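Local structure of cytoplasmic export protein 1 (Saccharomyces cerevisiae, 3VWA) at residues Ala394-Leu398 and Asp430-Ile435; Leu424-Gln428 and Thr439-Ile443; Leu481-Glu485 and Leu522-Tyr526. The protein binds tRNA and takes part in the nuclear tRNA export machinery at the nuclear pore complex, where it may collect tRNAs and pass them on to translation. One frame throughout, in Å; residues are numbered along the deposited sequence.

Contact 1 (Ala394-Leu398 and Asp430-Ile435)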
loop_
_atom_site.group_PDB
_atom_site.type_symbol
_atom_site.label_atom_id
_atom_site.label_comp_id
_atom_site.label_asym_id
_atom_site.label_seq_id
_atom_site.Cartn_x
_atom_site.Cartn_y
_atom_site.Cartn_z
ATOM N N ALA A 394 -7.426 -31.981 3.296
ATOM C CA ALA A 394 -7.621 -31.818 4.732
ATOM C C ALA A 394 -6.891 -30.591 5.234
ATOM O O ALA A 394 -7.309 -29.936 6.213
ATOM C CB ALA A 394 -7.148 -33.057 5.474
ATOM N N THR A 395 -5.823 -30.230 4.540
ATOM C CA THR A 395 -5.048 -29.045 4.950
ATOM C C THR A 395 -5.802 -27.735 4.616
ATOM O O THR A 395 -5.747 -26.740 5.408
ATOM C CB THR A 395 -3.600 -29.094 4.415
ATOM O OG1 THR A 395 -3.664 -29.287 3.003
ATOM C CG2 THR A 395 -2.888 -30.285 4.963
ATOM N N LEU A 396 -6.538 -27.714 3.496
ATOM C CA LEU A 396 -7.374 -26.529 3.244
ATOM C C LEU A 396 -8.505 -26.464 4.293
ATOM O O LEU A 396 -8.800 -25.383 4.838
ATOM C CB LEU A 396 -7.962 -26.493 1.834
ATOM C CG LEU A 396 -7.949 -25.170 1.050
ATOM C CD1 LEU A 396 -9.192 -24.973 0.202
ATOM C CD2 LEU A 396 -7.703 -23.941 1.914
ATOM N N ARG A 397 -9.129 -27.605 4.582
ATOM C CA ARG A 397 -10.173 -27.636 5.642
ATOM C C ARG A 397 -9.645 -27.183 6.986
ATOM O O ARG A 397 -10.253 -26.307 7.608
ATOM C CB ARG A 397 -10.781 -29.021 5.801
ATOM C CG ARG A 397 -11.245 -29.603 4.499
ATOM C CD ARG A 397 -12.271 -30.699 4.731
ATOM N NE ARG A 397 -11.799 -31.840 5.528
ATOM C CZ ARG A 397 -11.131 -32.888 5.024
ATOM N NH1 ARG A 397 -10.787 -32.932 3.730
ATOM N NH2 ARG A 397 -10.783 -33.904 5.792
ATOM N N LEU A 398 -8.521 -27.743 7.431
ATOM C CA LEU A 398 -7.897 -27.285 8.685
ATOM C C LEU A 398 -7.593 -25.788 8.656
ATOM O O LEU A 398 -7.978 -25.063 9.538
ATOM C CB LEU A 398 -6.610 -28.046 9.011
ATOM C CG LEU A 398 -5.916 -27.725 10.364
ATOM C CD1 LEU A 398 -6.807 -28.056 11.545
ATOM C CD2 LEU A 398 -4.551 -28.447 10.497
ATOM N N ASP A 430 -14.832 -35.105 11.465
ATOM C CA ASP A 430 -14.050 -35.121 10.247
ATOM C C ASP A 430 -13.138 -36.312 10.278
ATOM O O ASP A 430 -12.625 -36.678 11.348
ATOM C CB ASP A 430 -13.214 -33.830 10.159
ATOM C CG ASP A 430 -12.692 -33.549 8.749
ATOM O OD1 ASP A 430 -13.298 -32.728 8.048
ATOM O OD2 ASP A 430 -11.653 -34.140 8.361
ATOM N N SER A 431 -12.869 -36.877 9.096
ATOM C CA SER A 431 -11.907 -37.950 8.974
ATOM C C SER A 431 -10.493 -37.620 9.484
ATOM O O SER A 431 -9.806 -38.506 9.951
ATOM C CB SER A 431 -11.857 -38.452 7.524
ATOM O OG SER A 431 -11.573 -37.383 6.648
ATOM N N ASP A 432 -10.068 -36.357 9.433
ATOM C CA ASP A 432 -8.776 -35.951 9.980
ATOM C C ASP A 432 -8.828 -35.617 11.502
ATOM O O ASP A 432 -9.672 -34.829 11.962
ATOM C CB ASP A 432 -8.241 -34.765 9.152
ATOM C CG ASP A 432 -6.805 -34.425 9.475
ATOM O OD1 ASP A 432 -5.907 -34.846 8.723
ATOM O OD2 ASP A 432 -6.571 -33.705 10.463
ATOM N N VAL A 433 -7.918 -36.222 12.273
ATOM C CA VAL A 433 -7.863 -36.047 13.723
ATOM C C VAL A 433 -7.507 -34.605 14.077
ATOM O O VAL A 433 -7.999 -34.032 15.076
ATOM C CB VAL A 433 -6.890 -37.056 14.403
ATOM C CG1 VAL A 433 -5.442 -36.805 13.975
ATOM C CG2 VAL A 433 -6.995 -36.990 15.930
ATOM N N GLU A 434 -6.659 -34.009 13.247
ATOM C CA GLU A 434 -6.221 -32.649 13.486
ATOM C C GLU A 434 -7.438 -31.643 13.438
ATOM O O GLU A 434 -7.578 -30.764 14.297
ATOM C CB GLU A 434 -5.056 -32.337 12.563
ATOM C CG GLU A 434 -4.206 -31.136 12.949
ATOM C CD GLU A 434 -3.486 -31.300 14.283
ATOM O OE1 GLU A 434 -3.216 -32.462 14.689
ATOM O OE2 GLU A 434 -3.184 -30.269 14.925
ATOM N N ILE A 435 -8.342 -31.873 12.505
ATOM C CA ILE A 435 -9.516 -31.069 12.307
ATOM C C ILE A 435 -10.475 -31.287 13.436
ATOM O O ILE A 435 -11.050 -30.319 13.936
ATOM C CB ILE A 435 -10.194 -31.366 10.935
ATOM C CG1 ILE A 435 -9.282 -30.904 9.797
ATOM C CG2 ILE A 435 -11.565 -30.670 10.824
ATOM C CD1 ILE A 435 -9.812 -31.199 8.383
#
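A single aspartate here does two jobs at once: Asp-430 receives a two-pronged salt bridge from Arg-397 and also shapes the turn on which it sits. The guanidinium presents its edge, with Arg-397 NE 3.1 Å from Asp-430 OD1 and Arg-397 NH2 2.7 Å from Asp-430 OD2. That same OD2 accepts from the backbone, Asp-432 N lying 2.9 Å from Asp-430 OD2, which closes an Asx turn. The arginine is thus tied to a carboxylate that also accepts from the main chain of its own turn, and its remaining nitrogen, NH1, bonds to the carbonyl of Asp-391.

Two residues on, Asp-432 is the N-cap of helix 433-446: its OD2 accepts from Ile-435 N at 3.3 Å and weakly from Glu-434 N at 2.8 Å. The pairing joins corresponding helix starts in successive units of a HEAT-repeat solenoid, since 394-398 opens the second helix of HEAT 1 and 433-435 opens the second helix of the next hairpin.

Next to the ion pair the contact turns apolar. Ile-435 reaches across with its CD1 3.5 Å from Arg-397 CB and 3.5 Å from Ala-394 O, while Leu-398 CB meets Ile-435 CG1 at 4.0 Å. The backbones come close here, 5.5 Å between Leu-398 CA and Ile-435 CA. Leu-398 CD2 also packs on the aliphatic part of Glu-434, 3.7 Å from its CG, and the carboxylate of that glutamate forms a salt bridge with Lys-475 of the following repeat.

Contact 2 (Leu424-Gln428 and Thr439-Ile443)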
loop_
_atom_site.group_PDB
_atom_site.type_symbol
_atom_site.label_atom_id
_atom_site.label_comp_id
_atom_site.label_asym_id
_atom_site.label_seq_id
_atom_site.Cartn_x
_atom_site.Cartn_y
_atom_site.Cartn_z
ATOM N N LEU A 424 -19.466 -26.614 12.088
ATOM C CA LEU A 424 -18.530 -27.096 13.108
ATOM C C LEU A 424 -18.931 -28.471 13.636
ATOM O O LEU A 424 -18.073 -29.281 13.913
ATOM C CB LEU A 424 -18.370 -26.086 14.262
ATOM C CG LEU A 424 -17.742 -24.734 13.868
ATOM C CD1 LEU A 424 -18.031 -23.630 14.880
ATOM C CD2 LEU A 424 -16.233 -24.879 13.665
ATOM N N ALA A 425 -20.229 -28.725 13.759
ATOM C CA ALA A 425 -20.731 -30.039 14.120
ATOM C C ALA A 425 -20.256 -31.096 13.127
ATOM O O ALA A 425 -19.980 -32.225 13.518
ATOM C CB ALA A 425 -22.247 -30.040 14.233
ATOM N N LYS A 426 -20.121 -30.717 11.854
ATOM C CA LYS A 426 -19.590 -31.637 10.870
ATOM C C LYS A 426 -18.094 -31.828 10.992
ATOM O O LYS A 426 -17.625 -32.936 11.016
ATOM C CB LYS A 426 -19.951 -31.219 9.452
ATOM C CG LYS A 426 -19.805 -32.396 8.508
ATOM C CD LYS A 426 -19.691 -31.992 7.048
ATOM C CE LYS A 426 -19.028 -33.093 6.209
ATOM N NZ LYS A 426 -18.359 -32.426 5.042
ATOM N N THR A 427 -17.334 -30.751 11.098
ATOM C CA THR A 427 -15.895 -30.907 11.224
ATOM C C THR A 427 -15.444 -31.607 12.523
ATOM O O THR A 427 -14.362 -32.102 12.601
ATOM C CB THR A 427 -15.138 -29.576 10.938
ATOM O OG1 THR A 427 -15.258 -28.676 12.059
ATOM C CG2 THR A 427 -15.716 -28.943 9.615
ATOM N N GLN A 428 -16.305 -31.682 13.518
ATOM C CA GLN A 428 -15.996 -32.414 14.715
ATOM C C GLN A 428 -15.977 -33.953 14.484
ATOM O O GLN A 428 -15.422 -34.721 15.299
ATOM C CB GLN A 428 -16.964 -31.993 15.838
ATOM C CG GLN A 428 -16.624 -32.580 17.196
ATOM C CD GLN A 428 -17.294 -31.877 18.375
ATOM O OE1 GLN A 428 -18.396 -31.293 18.263
ATOM N NE2 GLN A 428 -16.633 -31.946 19.531
ATOM N N THR A 439 -11.485 -28.323 15.932
ATOM C CA THR A 439 -12.887 -27.930 15.991
ATOM C C THR A 439 -13.384 -27.613 17.399
ATOM O O THR A 439 -14.106 -26.632 17.599
ATOM C CB THR A 439 -13.839 -28.996 15.378
ATOM O OG1 THR A 439 -13.496 -29.190 14.000
ATOM C CG2 THR A 439 -15.325 -28.520 15.463
ATOM N N VAL A 440 -13.008 -28.442 18.368
ATOM C CA VAL A 440 -13.468 -28.199 19.737
ATOM C C VAL A 440 -12.850 -26.909 20.374
ATOM O O VAL A 440 -13.507 -26.208 21.182
ATOM C CB VAL A 440 -13.385 -29.503 20.630
ATOM C CG1 VAL A 440 -11.955 -29.917 20.942
ATOM C CG2 VAL A 440 -14.157 -29.343 21.927
ATOM N N ILE A 441 -11.611 -26.629 19.992
ATOM C CA ILE A 441 -10.868 -25.395 20.348
ATOM C C ILE A 441 -11.621 -24.223 19.751
ATOM O O ILE A 441 -12.007 -23.315 20.477
ATOM C CB ILE A 441 -9.400 -25.448 19.842
ATOM C CG1 ILE A 441 -8.698 -26.698 20.374
ATOM C CG2 ILE A 441 -8.589 -24.238 20.282
ATOM C CD1 ILE A 441 -8.466 -26.696 21.880
ATOM N N ILE A 442 -11.948 -24.302 18.452
ATOM C CA ILE A 442 -12.625 -23.168 17.786
ATOM C C ILE A 442 -14.022 -22.926 18.365
ATOM O O ILE A 442 -14.456 -21.751 18.521
ATOM C CB ILE A 442 -12.704 -23.338 16.225
ATOM C CG1 ILE A 442 -11.314 -23.316 15.537
ATOM C CG2 ILE A 442 -13.575 -22.293 15.602
ATOM C CD1 ILE A 442 -10.349 -22.253 16.114
ATOM N N ILE A 443 -14.749 -24.021 18.623
ATOM C CA ILE A 443 -16.059 -23.873 19.220
ATOM C C ILE A 443 -15.963 -23.190 20.630
ATOM O O ILE A 443 -16.809 -22.375 20.952
ATOM C CB ILE A 443 -16.783 -25.214 19.380
ATOM C CG1 ILE A 443 -17.156 -25.752 18.015
ATOM C CG2 ILE A 443 -17.993 -25.054 20.328
ATOM C CD1 ILE A 443 -17.591 -27.212 18.065
#
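Within a HEAT repeat two antiparallel helices pack as a hairpin, and the contact between 424-428 and 439-443 is the inside of such a unit, where the end of helix 413-427 meets helix 433-446 across a short turn. Side-chain conformation decides which atoms meet. Thr-439, in the m rotamer, splits its two branches: CG2 lies 3.2 Å from Leu-424 O and 3.9 Å from Gln-428 CB, while OG1 turns to Thr-427. It is the residue most covered in this contact. Thr-427 adopts p, which brings its OG1 close to its partner hydroxyl, and Thr-439 OG1 also bonds to the carbonyl of Ile-435 one turn earlier.

Leu-424 and Ile-443 both take the mt conformation and meet tip to flank, Leu-424 CD1 lying 3.9 Å from Ile-443 CG1; the other methyl, Leu-424 CD2, is 4.2 Å from Ile-442 CG2. Ile-442, by contrast, is mm, and its CD1 leads away from this partner, the side chain also packing on Leu-401 and Pro-405 of helix 394-407. Gln-428 is extended (tt), so that its amide passes Val-440, with NE2 4.2 Å from Val-440 CB, and bonds through NE2 to the carbonyl of Ala-464 in helix 454-469, joining the hairpin to the next repeat. The closest polar approach between the segments is the hydroxyl pair, Thr-427 OG1 to Thr-439 OG1, hydrogen-bonded at 2.7 Å.

Contact 3 (Leu481-Glu485 and Leu522-Tyr526)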
loop_
_atom_site.group_PDB
_atom_site.type_symbol
_atom_site.label_atom_id
_atom_site.label_comp_id
_atom_site.label_asym_id
_atom_site.label_seq_id
_atom_site.Cartn_x
_atom_site.Cartn_y
_atom_site.Cartn_z
ATOM N N LEU A 481 -10.713 -31.469 27.334
ATOM C CA LEU A 481 -10.336 -31.163 28.706
ATOM C C LEU A 481 -9.758 -29.782 28.766
ATOM O O LEU A 481 -9.934 -29.071 29.760
ATOM C CB LEU A 481 -9.329 -32.170 29.218
ATOM C CG LEU A 481 -9.843 -33.589 29.306
ATOM C CD1 LEU A 481 -8.695 -34.506 29.750
ATOM C CD2 LEU A 481 -10.979 -33.604 30.315
ATOM N N TYR A 482 -9.043 -29.405 27.705
ATOM C CA TYR A 482 -8.431 -28.069 27.670
ATOM C C TYR A 482 -9.497 -26.955 27.637
ATOM O O TYR A 482 -9.467 -25.984 28.400
ATOM C CB TYR A 482 -7.528 -27.940 26.433
ATOM C CG TYR A 482 -6.932 -26.551 26.244
ATOM C CD1 TYR A 482 -5.916 -26.090 27.100
ATOM C CD2 TYR A 482 -7.373 -25.698 25.208
ATOM C CE1 TYR A 482 -5.361 -24.832 26.942
ATOM C CE2 TYR A 482 -6.823 -24.418 25.040
ATOM C CZ TYR A 482 -5.815 -23.995 25.916
ATOM O OH TYR A 482 -5.227 -22.757 25.795
ATOM N N GLY A 483 -10.427 -27.099 26.706
ATOM C CA GLY A 483 -11.486 -26.128 26.577
ATOM C C GLY A 483 -12.356 -26.095 27.796
ATOM O O GLY A 483 -12.927 -25.054 28.112
ATOM N N LEU A 484 -12.476 -27.219 28.504
ATOM C CA LEU A 484 -13.238 -27.231 29.787
ATOM C C LEU A 484 -12.505 -26.493 30.880
ATOM O O LEU A 484 -13.127 -25.821 31.731
ATOM C CB LEU A 484 -13.553 -28.661 30.220
ATOM C CG LEU A 484 -14.692 -29.377 29.475
ATOM C CD1 LEU A 484 -14.537 -30.892 29.463
ATOM C CD2 LEU A 484 -15.952 -29.017 30.245
ATOM N N GLU A 485 -11.171 -26.597 30.874
ATOM C CA GLU A 485 -10.388 -25.852 31.869
ATOM C C GLU A 485 -10.568 -24.353 31.636
ATOM O O GLU A 485 -10.873 -23.588 32.556
ATOM C CB GLU A 485 -8.902 -26.234 31.786
ATOM C CG GLU A 485 -7.992 -25.527 32.793
ATOM C CD GLU A 485 -6.526 -25.725 32.416
ATOM O OE1 GLU A 485 -6.111 -26.867 32.153
ATOM O OE2 GLU A 485 -5.791 -24.742 32.342
ATOM N N LEU A 522 -8.804 -31.477 36.406
ATOM C CA LEU A 522 -9.870 -30.623 35.945
ATOM C C LEU A 522 -11.105 -30.768 36.799
ATOM O O LEU A 522 -11.686 -29.794 37.278
ATOM C CB LEU A 522 -10.179 -31.097 34.534
ATOM C CG LEU A 522 -10.721 -30.162 33.456
ATOM C CD1 LEU A 522 -11.886 -30.837 32.742
ATOM C CD2 LEU A 522 -10.956 -28.700 33.825
ATOM N N PHE A 523 -11.515 -32.018 36.985
ATOM C CA PHE A 523 -12.619 -32.370 37.844
ATOM C C PHE A 523 -12.541 -31.744 39.226
ATOM O O PHE A 523 -13.551 -31.209 39.738
ATOM C CB PHE A 523 -12.612 -33.895 37.992
ATOM C CG PHE A 523 -13.884 -34.470 38.554
ATOM C CD1 PHE A 523 -15.133 -34.134 38.003
ATOM C CD2 PHE A 523 -13.849 -35.381 39.618
ATOM C CE1 PHE A 523 -16.319 -34.685 38.512
ATOM C CE2 PHE A 523 -15.024 -35.939 40.120
ATOM C CZ PHE A 523 -16.276 -35.614 39.544
ATOM N N GLU A 524 -11.374 -31.849 39.867
ATOM C CA GLU A 524 -11.212 -31.285 41.230
ATOM C C GLU A 524 -11.421 -29.798 41.226
ATOM O O GLU A 524 -12.028 -29.226 42.135
ATOM C CB GLU A 524 -9.789 -31.478 41.786
ATOM C CG GLU A 524 -9.190 -32.828 41.572
ATOM C CD GLU A 524 -9.373 -33.742 42.743
ATOM O OE1 GLU A 524 -8.417 -34.518 43.033
ATOM O OE2 GLU A 524 -10.465 -33.687 43.355
ATOM N N GLU A 525 -10.868 -29.146 40.218
ATOM C CA GLU A 525 -11.025 -27.701 40.154
ATOM C C GLU A 525 -12.539 -27.322 39.999
ATOM O O GLU A 525 -13.016 -26.351 40.600
ATOM C CB GLU A 525 -10.132 -27.164 39.027
ATOM C CG GLU A 525 -10.326 -25.675 38.729
ATOM C CD GLU A 525 -9.558 -25.199 37.505
ATOM O OE1 GLU A 525 -9.728 -23.990 37.186
ATOM O OE2 GLU A 525 -8.775 -26.001 36.883
ATOM N N TYR A 526 -13.320 -28.133 39.265
ATOM C CA TYR A 526 -14.757 -27.830 39.121
ATOM C C TYR A 526 -15.514 -28.152 40.401
ATOM O O TYR A 526 -16.439 -27.436 40.775
ATOM C CB TYR A 526 -15.366 -28.654 37.975
ATOM C CG TYR A 526 -15.352 -27.958 36.618
ATOM C CD1 TYR A 526 -16.529 -27.449 36.071
ATOM C CD2 TYR A 526 -14.180 -27.862 35.876
ATOM C CE1 TYR A 526 -16.534 -26.824 34.802
ATOM C CE2 TYR A 526 -14.155 -27.266 34.615
ATOM C CZ TYR A 526 -15.333 -26.767 34.060
ATOM O OH TYR A 526 -15.279 -26.180 32.814
HETATM O O HOH W 1 -9.507 -23.083 34.707
#
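Leu-522 forms the apolar centre, inserting its side chain against one face of helix 474-487. Its CD1 lies 3.8 Å from Leu-481 CD2 and 3.7 Å from Leu-484 CB, whereas its other methyl, Leu-522 CD2, comes within 3.5 Å of Glu-485 CA. One turn further along, Tyr-526 packs beside Leu-484, with Leu-484 CD2 4.5 Å from Tyr-526 CZ, and its ring is also lined by Ile-496, Ile-500 and Ile-504 of helix 493-504. The phenol ends in a very short hydrogen bond, Tyr-526 OH to Leu-484 O at 2.4 Å, so a side chain of the neighbouring helix bonds directly to a main-chain carbonyl. At the outer edge a water donates to both Glu-485 O and Glu-525 OE1, each 2.6 Å from its oxygen. The two helix segments run nearly parallel, 23° apart with axes 10.8 Å apart, as expected of equivalent second helices stacked in adjacent repeats of a HEAT solenoid, the later being that of HEAT 2.

All three contacts belong to the C-terminal HEAT-repeat part of the chain, remote from the N-terminal kinase-like domain. Contacts 1 and 2 share helix 433-446 and have centres about 11 Å apart; their segments alternate along the chain, so one helix is held both to the preceding repeat and to its own hairpin partner, and they touch where Ile-435 CG2 meets Thr-427 O at 3.6 Å. Contact 3 follows in series, about 19 Å from contact 2 and about 25 Å from contact 1 between centres. Ile-441 CD1 on Tyr-482 CD2, at 3.6 Å, joins contacts 2 and 3. Contact 2 closes a repeat and contacts 1 and 3 join successive ones, the two kinds of packing from which a HEAT solenoid is built.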